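Long-range contacts in N-acetyl-beta-D glucosaminidase (PDB 4ZM6), which probably hydrolyses beta-linked N-acetylglucosamine as a family 3 glycoside hydrolase and transfers acetyl groups to glucosamine through a GCN5-related region that binds acetyl-CoA: residues T51-Q56 with A350-M355; V375-N380 with V492-V497; G451-N456 with A479-Y484; G691-Y696 with R826-S831; I815-N820 with S843-K848. One frame throughout, in Å; residues are numbered along the deposited sequence.

How the interactions relate
The five contacts sample separate hydrolase and acetyltransferase-like parts of one multi-domain chain. Interaction 1 comes first and lies on the surface of the N-terminal glycoside hydrolase part, about 35 Å from interaction 3, centre to centre. Interactions 2 and 3 share the six-stranded mixed sheet that follows. Interaction 3 is nested inside the loop closed by interaction 2, and Y495 OH of interaction 2 probably bonds to P483 O of interaction 3. Interactions 4 and 5 lie in the C-terminal acetyltransferase-like part, their centres 72 and 70 Å from that of interaction 3. Their centres are 10 Å apart and their segments alternate along the chain. They share the sheet holding strands 686-692 and 847-857.

Interaction 1: residues T51-Q56 with A350-M355; sequences TPKQVQ and ADLKTM
L352 reaches across to P52, K53 and Q56 on the first turn of helix 52-68. Its CB points toward that helix and lies 4.2 Å from NE2 of Q56. CG stands anti to the backbone N (chi1 -158°), and from it the two methyls part. CD1 does most of the touching. It packs on CB of P52 at 3.7 Å and also meets the amide nitrogen NE2 of Q56. CD2 turns to the aliphatic part of K53, and its distance to CG of that lysine is 4.3 Å. The leucine thus rests on one side of the helix start, over residues one turn apart.

The Q56 side chain is extended beyond CG and passes the leucine at a slant. Its amide carbon CD lies 3.9 Å from L352 CD1 and 3.8 Å from the carbonyl oxygen of A350. OE1 and A350 O are both acceptors, so their closeness is no bond.

The segment 350-355 is folded by its own bonds. D351 O accepts both T354 N and T354 OG1, the hydroxyl bond being 2.6 Å long. K353 NZ and D351 OD1 form a weak salt bridge of 3.5 Å on this exposed face.

Helix 52-68 links the neighbouring parallel strands 41-44 and 76-79, a beta-alpha-beta unit of the TIM-barrel-type domain. The segment 350-355 joins helices 343-348 and 357-368. Helix 108-125 touches both segments: its L125 packs on V55 and M355, and its K120 bonds to T354 O.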
# COMPACT_ATOMS: atom_id res chain seq x y z
N THR A 51 21.25 40.82 -0.99
CA THR A 51 22.39 40.03 -0.53
C THR A 51 22.28 39.91 1.01
O THR A 51 21.65 40.77 1.64
CB THR A 51 23.74 40.64 -1.00
OG1 THR A 51 24.58 39.60 -1.52
CG2 THR A 51 24.46 41.44 0.10
N PRO A 52 22.89 38.87 1.60
CA PRO A 52 22.65 38.44 2.99
C PRO A 52 22.46 39.57 4.01
O PRO A 52 21.50 39.54 4.78
CB PRO A 52 23.89 37.62 3.32
CG PRO A 52 24.31 37.04 2.02
CD PRO A 52 23.99 38.08 0.99
N LYS A 53 23.37 40.54 4.01
CA LYS A 53 23.27 41.68 4.93
C LYS A 53 22.00 42.48 4.67
O LYS A 53 21.27 42.82 5.61
CB LYS A 53 24.49 42.60 4.79
CG LYS A 53 25.78 42.03 5.38
CD LYS A 53 26.76 43.14 5.72
CE LYS A 53 28.04 42.60 6.35
NZ LYS A 53 28.93 43.70 6.82
N GLN A 54 21.73 42.76 3.40
CA GLN A 54 20.58 43.56 3.00
C GLN A 54 19.27 42.86 3.35
O GLN A 54 18.29 43.52 3.72
CB GLN A 54 20.60 43.82 1.49
CG GLN A 54 20.20 45.24 1.09
CD GLN A 54 21.37 46.23 1.11
OE1 GLN A 54 22.48 45.89 1.52
NE2 GLN A 54 21.11 47.45 0.66
N VAL A 55 19.26 41.54 3.25
CA VAL A 55 18.05 40.76 3.51
C VAL A 55 17.75 40.69 5.00
O VAL A 55 16.59 40.82 5.40
CB VAL A 55 18.15 39.33 2.93
CG1 VAL A 55 16.85 38.57 3.15
CG2 VAL A 55 18.50 39.39 1.44
N GLN A 56 18.77 40.48 5.83
CA GLN A 56 18.60 40.50 7.28
C GLN A 56 18.03 41.83 7.75
O GLN A 56 17.16 41.87 8.62
CB GLN A 56 19.92 40.25 8.00
CG GLN A 56 20.37 38.80 8.02
CD GLN A 56 21.40 38.51 9.11
OE1 GLN A 56 21.56 39.29 10.05
NE2 GLN A 56 22.08 37.38 8.99
N ALA A 350 19.95 36.55 13.93
CA ALA A 350 21.10 35.69 14.19
C ALA A 350 22.32 36.18 13.42
O ALA A 350 22.19 36.90 12.43
CB ALA A 350 20.77 34.25 13.82
N ASP A 351 23.50 35.77 13.88
CA ASP A 351 24.74 36.18 13.25
C ASP A 351 24.83 35.60 11.84
O ASP A 351 24.34 34.50 11.58
CB ASP A 351 25.94 35.74 14.09
CG ASP A 351 27.23 36.47 13.73
OD1 ASP A 351 27.24 37.27 12.76
OD2 ASP A 351 28.24 36.25 14.42
N LEU A 352 25.46 36.34 10.93
CA LEU A 352 25.56 35.94 9.53
C LEU A 352 26.34 34.63 9.32
O LEU A 352 26.12 33.93 8.33
CB LEU A 352 26.21 37.06 8.71
CG LEU A 352 25.93 37.07 7.21
CD1 LEU A 352 24.47 37.43 6.94
CD2 LEU A 352 26.87 38.03 6.50
N LYS A 353 27.24 34.30 10.25
CA LYS A 353 28.07 33.10 10.15
C LYS A 353 27.34 31.83 10.59
O LYS A 353 27.86 30.73 10.41
CB LYS A 353 29.35 33.24 10.97
CG LYS A 353 30.24 34.42 10.55
CD LYS A 353 30.15 35.57 11.54
CE LYS A 353 30.71 36.86 10.95
NZ LYS A 353 30.54 38.00 11.89
N THR A 354 26.14 31.97 11.16
CA THR A 354 25.32 30.82 11.57
C THR A 354 24.55 30.17 10.40
O THR A 354 23.84 29.19 10.60
CB THR A 354 24.34 31.18 12.70
OG1 THR A 354 23.40 32.16 12.25
CG2 THR A 354 25.09 31.71 13.92
N MET A 355 24.67 30.74 9.20
CA MET A 355 24.34 30.01 7.98
C MET A 355 25.41 28.95 7.82
O MET A 355 26.60 29.23 8.00
CB MET A 355 24.38 30.92 6.76
CG MET A 355 23.33 32.01 6.75
SD MET A 355 23.23 32.89 5.18
CE MET A 355 24.95 33.32 4.92

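Interaction 2: residues V375-N380 with V492-V497; sequences VTNRKN and VDTYLV
Strands 375-377 and 494-497 run antiparallel with axes 4.6 Å apart, T376 forming a hydrogen-bonded pair with Y495 and N377 a non-hydrogen-bonded pair with T494. V375 and T376 both face Y495, a classic beta bulge: their two amides share Y495 O, V375 N at 2.9 Å. Y495 N returns a bond to T376 O.

CB of V375 meets the ring edge of Y495 at CD2, 3.7 Å away, and the two side chains point the same way. The ring's OH bonds to P483 O. CG2 of V375 also touches CG2 of V497 at 3.9 Å.

Past the strand, R378 N bonds to D493 O. The arginine chain bends at chi2 and chi3, and NE forms a salt bridge with D493 OD1 at 3.2 Å, on the anti lone pair. The guanidinium and carboxylate planes are 72° apart. V492 O lies over one guanidinium face. NH1 pairs with D532 and NH2 bonds to P490 O. K379 CE lies 3.4 Å from D493 OD2, on the other branch of the carboxylate.

Strand 373-377 is an edge of the six-stranded sheet, and V375 also bonds to I534 through its backbone. Strand 475-479 flanks strand 494-497 on its other side, parallel to it.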
# COMPACT_ATOMS: atom_id res chain seq x y z
N VAL A 375 22.55 8.82 -20.30
CA VAL A 375 21.34 8.15 -20.75
C VAL A 375 21.64 7.19 -21.89
O VAL A 375 21.17 6.05 -21.90
CB VAL A 375 20.28 9.18 -21.17
CG1 VAL A 375 18.99 8.49 -21.62
CG2 VAL A 375 19.99 10.14 -20.02
N THR A 376 22.42 7.64 -22.87
CA THR A 376 22.90 6.74 -23.91
C THR A 376 24.37 7.00 -24.18
O THR A 376 24.89 8.08 -23.91
CB THR A 376 22.10 6.87 -25.24
OG1 THR A 376 22.22 8.19 -25.77
CG2 THR A 376 20.63 6.54 -25.01
N ASN A 377 25.04 5.97 -24.68
CA ASN A 377 26.47 6.01 -24.93
C ASN A 377 26.80 4.83 -25.85
O ASN A 377 27.64 3.98 -25.53
CB ASN A 377 27.23 5.94 -23.60
CG ASN A 377 28.69 6.34 -23.74
OD1 ASN A 377 29.12 6.91 -24.74
ND2 ASN A 377 29.46 6.04 -22.71
N ARG A 378 26.12 4.79 -26.99
CA ARG A 378 26.20 3.67 -27.93
C ARG A 378 27.61 3.40 -28.48
O ARG A 378 27.96 2.25 -28.70
CB ARG A 378 25.21 3.87 -29.09
CG ARG A 378 23.90 3.10 -28.95
CD ARG A 378 22.71 3.95 -28.54
NE ARG A 378 22.26 4.82 -29.63
CZ ARG A 378 21.11 5.50 -29.66
NH1 ARG A 378 20.23 5.42 -28.66
NH2 ARG A 378 20.83 6.26 -30.70
N LYS A 379 28.39 4.46 -28.69
CA LYS A 379 29.76 4.32 -29.22
C LYS A 379 30.84 4.41 -28.14
O LYS A 379 32.02 4.49 -28.46
CB LYS A 379 30.03 5.41 -30.26
CG LYS A 379 28.96 5.60 -31.31
CD LYS A 379 28.89 4.44 -32.30
CE LYS A 379 28.60 4.94 -33.71
NZ LYS A 379 28.59 3.85 -34.72
N ASN A 380 30.45 4.40 -26.87
CA ASN A 380 31.38 4.61 -25.75
C ASN A 380 32.22 5.88 -25.88
O ASN A 380 33.36 5.93 -25.40
CB ASN A 380 32.27 3.39 -25.54
CG ASN A 380 31.52 2.22 -24.93
OD1 ASN A 380 31.30 2.17 -23.73
ND2 ASN A 380 31.13 1.26 -25.77
N VAL A 492 21.07 10.27 -31.89
CA VAL A 492 22.22 10.69 -31.10
C VAL A 492 22.66 9.56 -30.19
O VAL A 492 21.90 9.10 -29.35
CB VAL A 492 21.91 11.96 -30.27
CG1 VAL A 492 23.03 12.25 -29.28
CG2 VAL A 492 21.69 13.15 -31.19
N ASP A 493 23.90 9.11 -30.39
CA ASP A 493 24.44 7.94 -29.70
C ASP A 493 24.89 8.24 -28.28
O ASP A 493 24.96 7.33 -27.45
CB ASP A 493 25.63 7.37 -30.48
CG ASP A 493 25.22 6.72 -31.79
OD1 ASP A 493 24.15 6.07 -31.82
OD2 ASP A 493 25.97 6.85 -32.78
N THR A 494 25.18 9.50 -27.99
CA THR A 494 25.77 9.85 -26.69
C THR A 494 25.10 11.11 -26.11
O THR A 494 25.28 12.22 -26.62
CB THR A 494 27.32 9.91 -26.78
OG1 THR A 494 27.84 10.92 -25.90
CG2 THR A 494 27.79 10.16 -28.21
N TYR A 495 24.34 10.90 -25.04
CA TYR A 495 23.44 11.90 -24.47
C TYR A 495 23.41 11.76 -22.95
O TYR A 495 23.40 10.64 -22.42
CB TYR A 495 22.03 11.69 -25.05
CG TYR A 495 20.93 12.56 -24.46
CD1 TYR A 495 20.82 13.90 -24.80
CD2 TYR A 495 19.98 12.02 -23.59
CE1 TYR A 495 19.80 14.69 -24.28
CE2 TYR A 495 18.97 12.80 -23.07
CZ TYR A 495 18.89 14.13 -23.41
OH TYR A 495 17.88 14.90 -22.89
N LEU A 496 23.41 12.90 -22.25
CA LEU A 496 23.33 12.92 -20.79
C LEU A 496 22.42 14.05 -20.32
O LEU A 496 22.06 14.92 -21.10
CB LEU A 496 24.72 13.06 -20.16
CG LEU A 496 25.45 14.41 -20.29
CD1 LEU A 496 26.36 14.65 -19.09
CD2 LEU A 496 26.25 14.49 -21.59
N VAL A 497 22.07 14.03 -19.04
CA VAL A 497 21.12 15.00 -18.50
C VAL A 497 21.58 15.48 -17.12
O VAL A 497 22.14 14.70 -16.34
CB VAL A 497 19.69 14.42 -18.43
CG1 VAL A 497 19.16 14.17 -19.83
CG2 VAL A 497 19.65 13.14 -17.61

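Interaction 3: residues G451-N456 with A479-Y484; sequences GTANAN and AVMNPY
N454 points its amide oxygen OD1 at the backbone of N482, close to CB of M481 (3.2 Å). With CG beside the backbone N (chi1 -72°), OD1 accepts N482 N at 2.8 Å. The N-H to acceptor angle is 158°, and the donor is tilted somewhat from the amide plane. The side chain of M481 crosses N454 at about a right angle. A bend at chi3 (79°) brings its CE to 3.6 Å from N454 ND2. Its sulfur SD packs on CB of A453 at 3.5 Å. OD1 seems to take the place of a backbone acceptor where regular pairing has stopped.

Two residues earlier, T452 forms a parallel bridge with A479. T452 O accepts V480 N at 3.0 Å, nearly along the C=O axis, and CG2 of V480 leans on the same oxygen. T452 OG1 lies against A479 CB and bonds to D485.

N482 ND2 bonds weakly to N143 O and Y484 OH bonds to N138, both residues of the hydrolase N-terminal range. Strands 447-452 and 475-479 are adjacent and parallel, joined through helix 459-471. The contact lies at the C-terminal strand ends of this beta-alpha-beta crossover, consistent with the second, alpha/beta domain of family 3 hydrolases.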
# COMPACT_ATOMS: atom_id res chain seq x y z
N GLY A 451 24.97 21.97 -25.92
CA GLY A 451 24.17 22.22 -24.73
C GLY A 451 22.76 22.56 -25.15
O GLY A 451 22.52 23.62 -25.73
N THR A 452 21.83 21.65 -24.88
CA THR A 452 20.42 21.92 -25.11
C THR A 452 19.76 22.33 -23.80
O THR A 452 20.17 21.90 -22.72
CB THR A 452 19.67 20.72 -25.71
OG1 THR A 452 19.55 19.68 -24.73
CG2 THR A 452 20.41 20.20 -26.94
N ALA A 453 18.76 23.19 -23.92
CA ALA A 453 17.94 23.61 -22.80
C ALA A 453 16.50 23.60 -23.31
O ALA A 453 16.08 24.53 -24.01
CB ALA A 453 18.35 25.00 -22.34
N ASN A 454 15.78 22.53 -22.99
CA ASN A 454 14.41 22.31 -23.47
C ASN A 454 14.28 22.43 -24.99
O ASN A 454 13.44 23.17 -25.50
CB ASN A 454 13.41 23.24 -22.75
CG ASN A 454 13.18 22.84 -21.29
OD1 ASN A 454 13.58 21.76 -20.86
ND2 ASN A 454 12.51 23.71 -20.54
N ALA A 455 15.15 21.71 -25.70
CA ALA A 455 15.06 21.61 -27.16
C ALA A 455 13.65 21.19 -27.59
O ALA A 455 13.10 21.75 -28.53
CB ALA A 455 16.10 20.63 -27.69
N ASN A 456 13.07 20.23 -26.87
CA ASN A 456 11.69 19.78 -27.14
C ASN A 456 10.61 20.87 -27.02
O ASN A 456 9.42 20.57 -27.14
CB ASN A 456 11.32 18.56 -26.25
CG ASN A 456 11.02 18.91 -24.79
OD1 ASN A 456 10.51 18.07 -24.04
ND2 ASN A 456 11.32 20.14 -24.37
N ALA A 479 21.68 17.88 -22.08
CA ALA A 479 20.46 18.65 -21.83
C ALA A 479 20.40 19.09 -20.37
O ALA A 479 20.45 18.27 -19.46
CB ALA A 479 19.23 17.83 -22.19
N VAL A 480 20.28 20.39 -20.15
CA VAL A 480 20.45 20.94 -18.81
C VAL A 480 19.15 21.45 -18.17
O VAL A 480 19.15 21.84 -17.01
CB VAL A 480 21.53 22.05 -18.79
CG1 VAL A 480 22.83 21.50 -19.34
CG2 VAL A 480 21.10 23.28 -19.59
N MET A 481 18.06 21.45 -18.93
CA MET A 481 16.75 21.74 -18.35
C MET A 481 15.95 20.43 -18.21
O MET A 481 16.32 19.60 -17.38
CB MET A 481 16.04 22.83 -19.15
CG MET A 481 16.75 24.17 -19.02
SD MET A 481 15.93 25.56 -19.81
CE MET A 481 14.65 25.95 -18.61
N ASN A 482 14.91 20.22 -19.00
CA ASN A 482 14.21 18.94 -18.95
C ASN A 482 15.03 17.85 -19.64
O ASN A 482 15.68 18.11 -20.64
CB ASN A 482 12.83 19.04 -19.62
CG ASN A 482 11.89 19.98 -18.89
OD1 ASN A 482 12.10 20.31 -17.72
ND2 ASN A 482 10.84 20.40 -19.57
N PRO A 483 14.98 16.62 -19.10
CA PRO A 483 15.75 15.50 -19.67
C PRO A 483 15.16 14.85 -20.91
O PRO A 483 15.77 13.94 -21.48
CB PRO A 483 15.77 14.50 -18.52
CG PRO A 483 14.48 14.74 -17.82
CD PRO A 483 14.30 16.23 -17.86
N TYR A 484 13.99 15.31 -21.35
CA TYR A 484 13.27 14.66 -22.46
C TYR A 484 13.83 14.98 -23.85
O TYR A 484 13.47 14.32 -24.83
CB TYR A 484 11.78 15.04 -22.42
CG TYR A 484 11.06 14.79 -21.10
CD1 TYR A 484 10.69 13.50 -20.70
CD2 TYR A 484 10.70 15.85 -20.28
CE1 TYR A 484 10.02 13.28 -19.52
CE2 TYR A 484 10.03 15.65 -19.09
CZ TYR A 484 9.69 14.36 -18.71
OH TYR A 484 9.01 14.16 -17.52

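Interaction 4: residues G691-Y696 with R826-S831; sequences GDLQDY and RGVTKS
G691 and D692 pair with S831 and K830 as antiparallel strands, and L693 N adds a bond to T829 O just past the strand ends. In rough sequence-family terms, strand 686-692 falls in the first N-acetyltransferase range and strand 830-836 in the second, so the sheet probably combines chain from both acetyltransferase-like regions.

The second segment starts where helix 811-825 ends. R826 makes a salt bridge with D750. G827, with positive phi, closes the helix as a Schellman motif. V828 then brings its carbonyl oxygen to 3.5 Å from CB of L693, and its CG1 meets CD1 of that leucine at 4.1 Å.

T829 O accepts L693 N at 2.8 Å. The bond is straight at the hydrogen (174°), but the donor stands 39° above the carbonyl plane. T829 OG1 bonds to R793 O. D692 OD1 comes near T829 O, yet both are acceptors. OD1 instead takes a weak bond from Q694 N. Q694 bends at chi2, and its NE2 lies 4.2 Å from T829 CB.

K830 forms a non-hydrogen-bonded pair with D692. Their charged ends, NZ and OD1, stay 5.8 Å apart.

S831 forms the hydrogen-bonded pair with G691, S831 N to G691 O at 2.9 Å and G691 N to S831 O at 3.0 Å. Its CB lies 4.0 Å from CD1 of L693.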
# COMPACT_ATOMS: atom_id res chain seq x y z
N GLY A 691 33.43 -9.14 33.51
CA GLY A 691 34.00 -9.44 34.82
C GLY A 691 34.18 -10.93 35.05
O GLY A 691 33.25 -11.71 34.85
N ASP A 692 35.38 -11.33 35.47
CA ASP A 692 35.66 -12.71 35.86
C ASP A 692 35.12 -12.97 37.27
O ASP A 692 35.42 -12.22 38.20
CB ASP A 692 37.17 -12.98 35.81
CG ASP A 692 37.52 -14.41 36.13
OD1 ASP A 692 36.78 -15.32 35.70
OD2 ASP A 692 38.54 -14.64 36.81
N LEU A 693 34.33 -14.02 37.42
CA LEU A 693 33.77 -14.39 38.72
C LEU A 693 34.32 -15.73 39.22
O LEU A 693 33.88 -16.22 40.25
CB LEU A 693 32.25 -14.45 38.65
CG LEU A 693 31.51 -13.17 38.26
CD1 LEU A 693 30.01 -13.39 38.34
CD2 LEU A 693 31.91 -12.01 39.15
N GLN A 694 35.28 -16.31 38.49
CA GLN A 694 35.83 -17.63 38.79
C GLN A 694 35.90 -17.89 40.29
O GLN A 694 35.30 -18.84 40.79
CB GLN A 694 37.23 -17.79 38.17
CG GLN A 694 37.36 -18.95 37.19
CD GLN A 694 38.06 -18.53 35.90
OE1 GLN A 694 39.20 -18.08 35.93
NE2 GLN A 694 37.36 -18.66 34.78
N ASP A 695 36.64 -17.03 40.99
CA ASP A 695 36.69 -17.05 42.45
C ASP A 695 36.43 -15.65 42.99
O ASP A 695 37.36 -14.94 43.38
CB ASP A 695 38.04 -17.60 42.95
CG ASP A 695 37.97 -19.07 43.37
OD1 ASP A 695 37.08 -19.82 42.90
OD2 ASP A 695 38.82 -19.48 44.19
N TYR A 696 35.16 -15.26 42.98
CA TYR A 696 34.74 -13.94 43.45
C TYR A 696 34.21 -14.01 44.87
O TYR A 696 33.33 -14.83 45.17
CB TYR A 696 33.67 -13.33 42.53
CG TYR A 696 33.02 -12.08 43.11
CD1 TYR A 696 33.63 -10.83 42.98
CD2 TYR A 696 31.81 -12.16 43.80
CE1 TYR A 696 33.05 -9.70 43.53
CE2 TYR A 696 31.23 -11.03 44.35
CZ TYR A 696 31.84 -9.80 44.21
OH TYR A 696 31.26 -8.68 44.75
N ARG A 826 25.24 -19.32 40.80
CA ARG A 826 24.68 -19.97 39.61
C ARG A 826 25.73 -20.58 38.67
O ARG A 826 25.37 -21.10 37.61
CB ARG A 826 23.82 -18.97 38.82
CG ARG A 826 22.59 -18.47 39.54
CD ARG A 826 21.97 -17.32 38.77
NE ARG A 826 20.68 -16.89 39.31
CZ ARG A 826 19.82 -16.09 38.67
NH1 ARG A 826 20.10 -15.63 37.45
NH2 ARG A 826 18.68 -15.76 39.25
N GLY A 827 27.00 -20.51 39.04
CA GLY A 827 28.07 -21.11 38.25
C GLY A 827 28.66 -20.19 37.19
O GLY A 827 29.50 -20.62 36.41
N VAL A 828 28.24 -18.93 37.18
CA VAL A 828 28.67 -17.98 36.17
C VAL A 828 30.14 -17.64 36.38
O VAL A 828 30.52 -17.20 37.46
CB VAL A 828 27.85 -16.68 36.23
CG1 VAL A 828 28.43 -15.63 35.28
CG2 VAL A 828 26.39 -16.96 35.89
N THR A 829 30.94 -17.83 35.34
CA THR A 829 32.35 -17.47 35.36
C THR A 829 32.64 -16.11 34.69
O THR A 829 33.60 -15.43 35.07
CB THR A 829 33.21 -18.56 34.67
OG1 THR A 829 32.73 -18.79 33.34
CG2 THR A 829 33.14 -19.86 35.44
N LYS A 830 31.82 -15.72 33.72
CA LYS A 830 32.02 -14.46 32.99
C LYS A 830 30.74 -13.62 33.00
O LYS A 830 29.68 -14.12 32.66
CB LYS A 830 32.45 -14.74 31.55
CG LYS A 830 33.80 -15.45 31.44
CD LYS A 830 34.01 -16.05 30.05
CE LYS A 830 35.19 -17.01 30.01
NZ LYS A 830 36.50 -16.29 29.97
N SER A 831 30.85 -12.35 33.39
CA SER A 831 29.68 -11.51 33.65
C SER A 831 29.61 -10.26 32.76
O SER A 831 30.60 -9.57 32.57
CB SER A 831 29.66 -11.09 35.12
OG SER A 831 28.52 -10.32 35.43

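Interaction 5: residues I815-N820 with S843-K848; sequences IVAHAN and SRVGYK
N820 and Y847 reach toward each other, tip to tip. Y847 OH donates to N820 OD1 at 2.6 Å. Both side chains carry CG anti to the carbonyl carbon and beside the backbone N, with chi1 of -85° in N820 and -71° in Y847. The amide and ring planes are turned 66° apart. OD1 approaches at the ring edge, near the ring plane, and the hydroxyl is somewhat tilted from the amide plane. The other branch, ND2, lies 3.7 Å from CE2 of the ring and 3.3 Å from V845 O. The tyrosine hydroxyl has a second polar partner in S831 OG on strand 830-836, one strand further across the sheet, beyond strand 686-692.

Helix 811-825 links the parallel strands 794-802 and 830-836 as a beta-alpha-beta unit of the acetyltransferase-like domain. Strand 847-857 belongs to the same mixed sheet. Just before this strand, helix 839-843 ends in a Schellman motif with G846, at positive phi, as its C-prime residue. The turn puts V845 against the side of helix 811-825.

CG2 of V845 sits in the crowded position between its backbone N and carbonyl carbon. From there it meets CG1 of V816 at 4.0 Å, the two side chains crossing at about a right angle. CG1 of V845 reaches the same helix at CB of A817, 4.4 Å away. M797 of strand 794-802 touches V816, N820 and Y847 together.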
# COMPACT_ATOMS: atom_id res chain seq x y z
N ILE A 815 24.42 -3.88 46.37
CA ILE A 815 23.51 -4.67 45.54
C ILE A 815 24.19 -5.22 44.29
O ILE A 815 23.86 -6.32 43.84
CB ILE A 815 22.25 -3.87 45.16
CG1 ILE A 815 21.18 -4.80 44.61
CG2 ILE A 815 22.58 -2.77 44.15
CD1 ILE A 815 19.82 -4.14 44.47
N VAL A 816 25.13 -4.48 43.73
CA VAL A 816 25.91 -4.98 42.60
C VAL A 816 26.81 -6.12 43.06
O VAL A 816 26.92 -7.14 42.40
CB VAL A 816 26.74 -3.86 41.91
CG1 VAL A 816 27.80 -4.44 40.99
CG2 VAL A 816 25.82 -2.94 41.13
N ALA A 817 27.46 -5.93 44.21
CA ALA A 817 28.36 -6.95 44.75
C ALA A 817 27.58 -8.22 45.08
O ALA A 817 28.05 -9.34 44.86
CB ALA A 817 29.08 -6.43 45.99
N HIS A 818 26.37 -8.03 45.58
CA HIS A 818 25.47 -9.14 45.84
C HIS A 818 25.09 -9.84 44.54
O HIS A 818 25.10 -11.07 44.48
CB HIS A 818 24.21 -8.65 46.55
CG HIS A 818 23.39 -9.75 47.13
ND1 HIS A 818 22.22 -10.19 46.55
CD2 HIS A 818 23.58 -10.52 48.23
CE1 HIS A 818 21.71 -11.18 47.28
NE2 HIS A 818 22.52 -11.39 48.30
N ALA A 819 24.77 -9.06 43.52
CA ALA A 819 24.47 -9.60 42.19
C ALA A 819 25.61 -10.47 41.66
O ALA A 819 25.37 -11.51 41.04
CB ALA A 819 24.17 -8.48 41.21
N ASN A 820 26.85 -10.05 41.90
CA ASN A 820 28.01 -10.87 41.54
C ASN A 820 28.04 -12.19 42.31
O ASN A 820 28.38 -13.24 41.74
CB ASN A 820 29.31 -10.10 41.76
CG ASN A 820 29.68 -9.23 40.57
OD1 ASN A 820 28.84 -8.92 39.73
ND2 ASN A 820 30.94 -8.83 40.50
N SER A 843 34.75 -0.98 38.43
CA SER A 843 36.13 -1.42 38.67
C SER A 843 36.30 -1.96 40.08
O SER A 843 37.12 -2.85 40.31
CB SER A 843 37.12 -0.27 38.44
OG SER A 843 37.24 0.05 37.06
N ARG A 844 35.52 -1.42 41.02
CA ARG A 844 35.58 -1.83 42.43
C ARG A 844 35.01 -3.23 42.71
O ARG A 844 35.05 -3.69 43.85
CB ARG A 844 34.83 -0.81 43.29
CG ARG A 844 35.43 0.59 43.28
CD ARG A 844 34.40 1.64 43.65
NE ARG A 844 33.85 1.42 44.99
CZ ARG A 844 32.80 2.07 45.51
NH1 ARG A 844 32.16 3.01 44.81
NH2 ARG A 844 32.39 1.78 46.74
N VAL A 845 34.46 -3.88 41.69
CA VAL A 845 33.97 -5.25 41.81
C VAL A 845 34.43 -6.13 40.64
O VAL A 845 33.75 -7.08 40.26
CB VAL A 845 32.43 -5.29 41.96
CG1 VAL A 845 32.00 -4.65 43.28
CG2 VAL A 845 31.75 -4.58 40.80
N GLY A 846 35.59 -5.80 40.07
CA GLY A 846 36.27 -6.67 39.10
C GLY A 846 35.88 -6.57 37.64
O GLY A 846 36.29 -7.41 36.84
N TYR A 847 35.09 -5.56 37.27
CA TYR A 847 34.70 -5.37 35.86
C TYR A 847 35.66 -4.45 35.11
O TYR A 847 35.86 -3.30 35.51
CB TYR A 847 33.28 -4.81 35.74
CG TYR A 847 32.19 -5.79 36.11
CD1 TYR A 847 31.84 -6.83 35.26
CD2 TYR A 847 31.51 -5.67 37.32
CE1 TYR A 847 30.85 -7.73 35.60
CE2 TYR A 847 30.51 -6.56 37.67
CZ TYR A 847 30.18 -7.59 36.81
OH TYR A 847 29.19 -8.47 37.18
N LYS A 848 36.26 -4.97 34.04
CA LYS A 848 37.04 -4.15 33.11
C LYS A 848 36.26 -4.05 31.80
O LYS A 848 35.38 -4.87 31.53
CB LYS A 848 38.44 -4.74 32.90
CG LYS A 848 38.53 -5.98 32.03
CD LYS A 848 39.89 -6.64 32.21
CE LYS A 848 40.45 -7.21 30.91
NZ LYS A 848 39.74 -8.46 30.50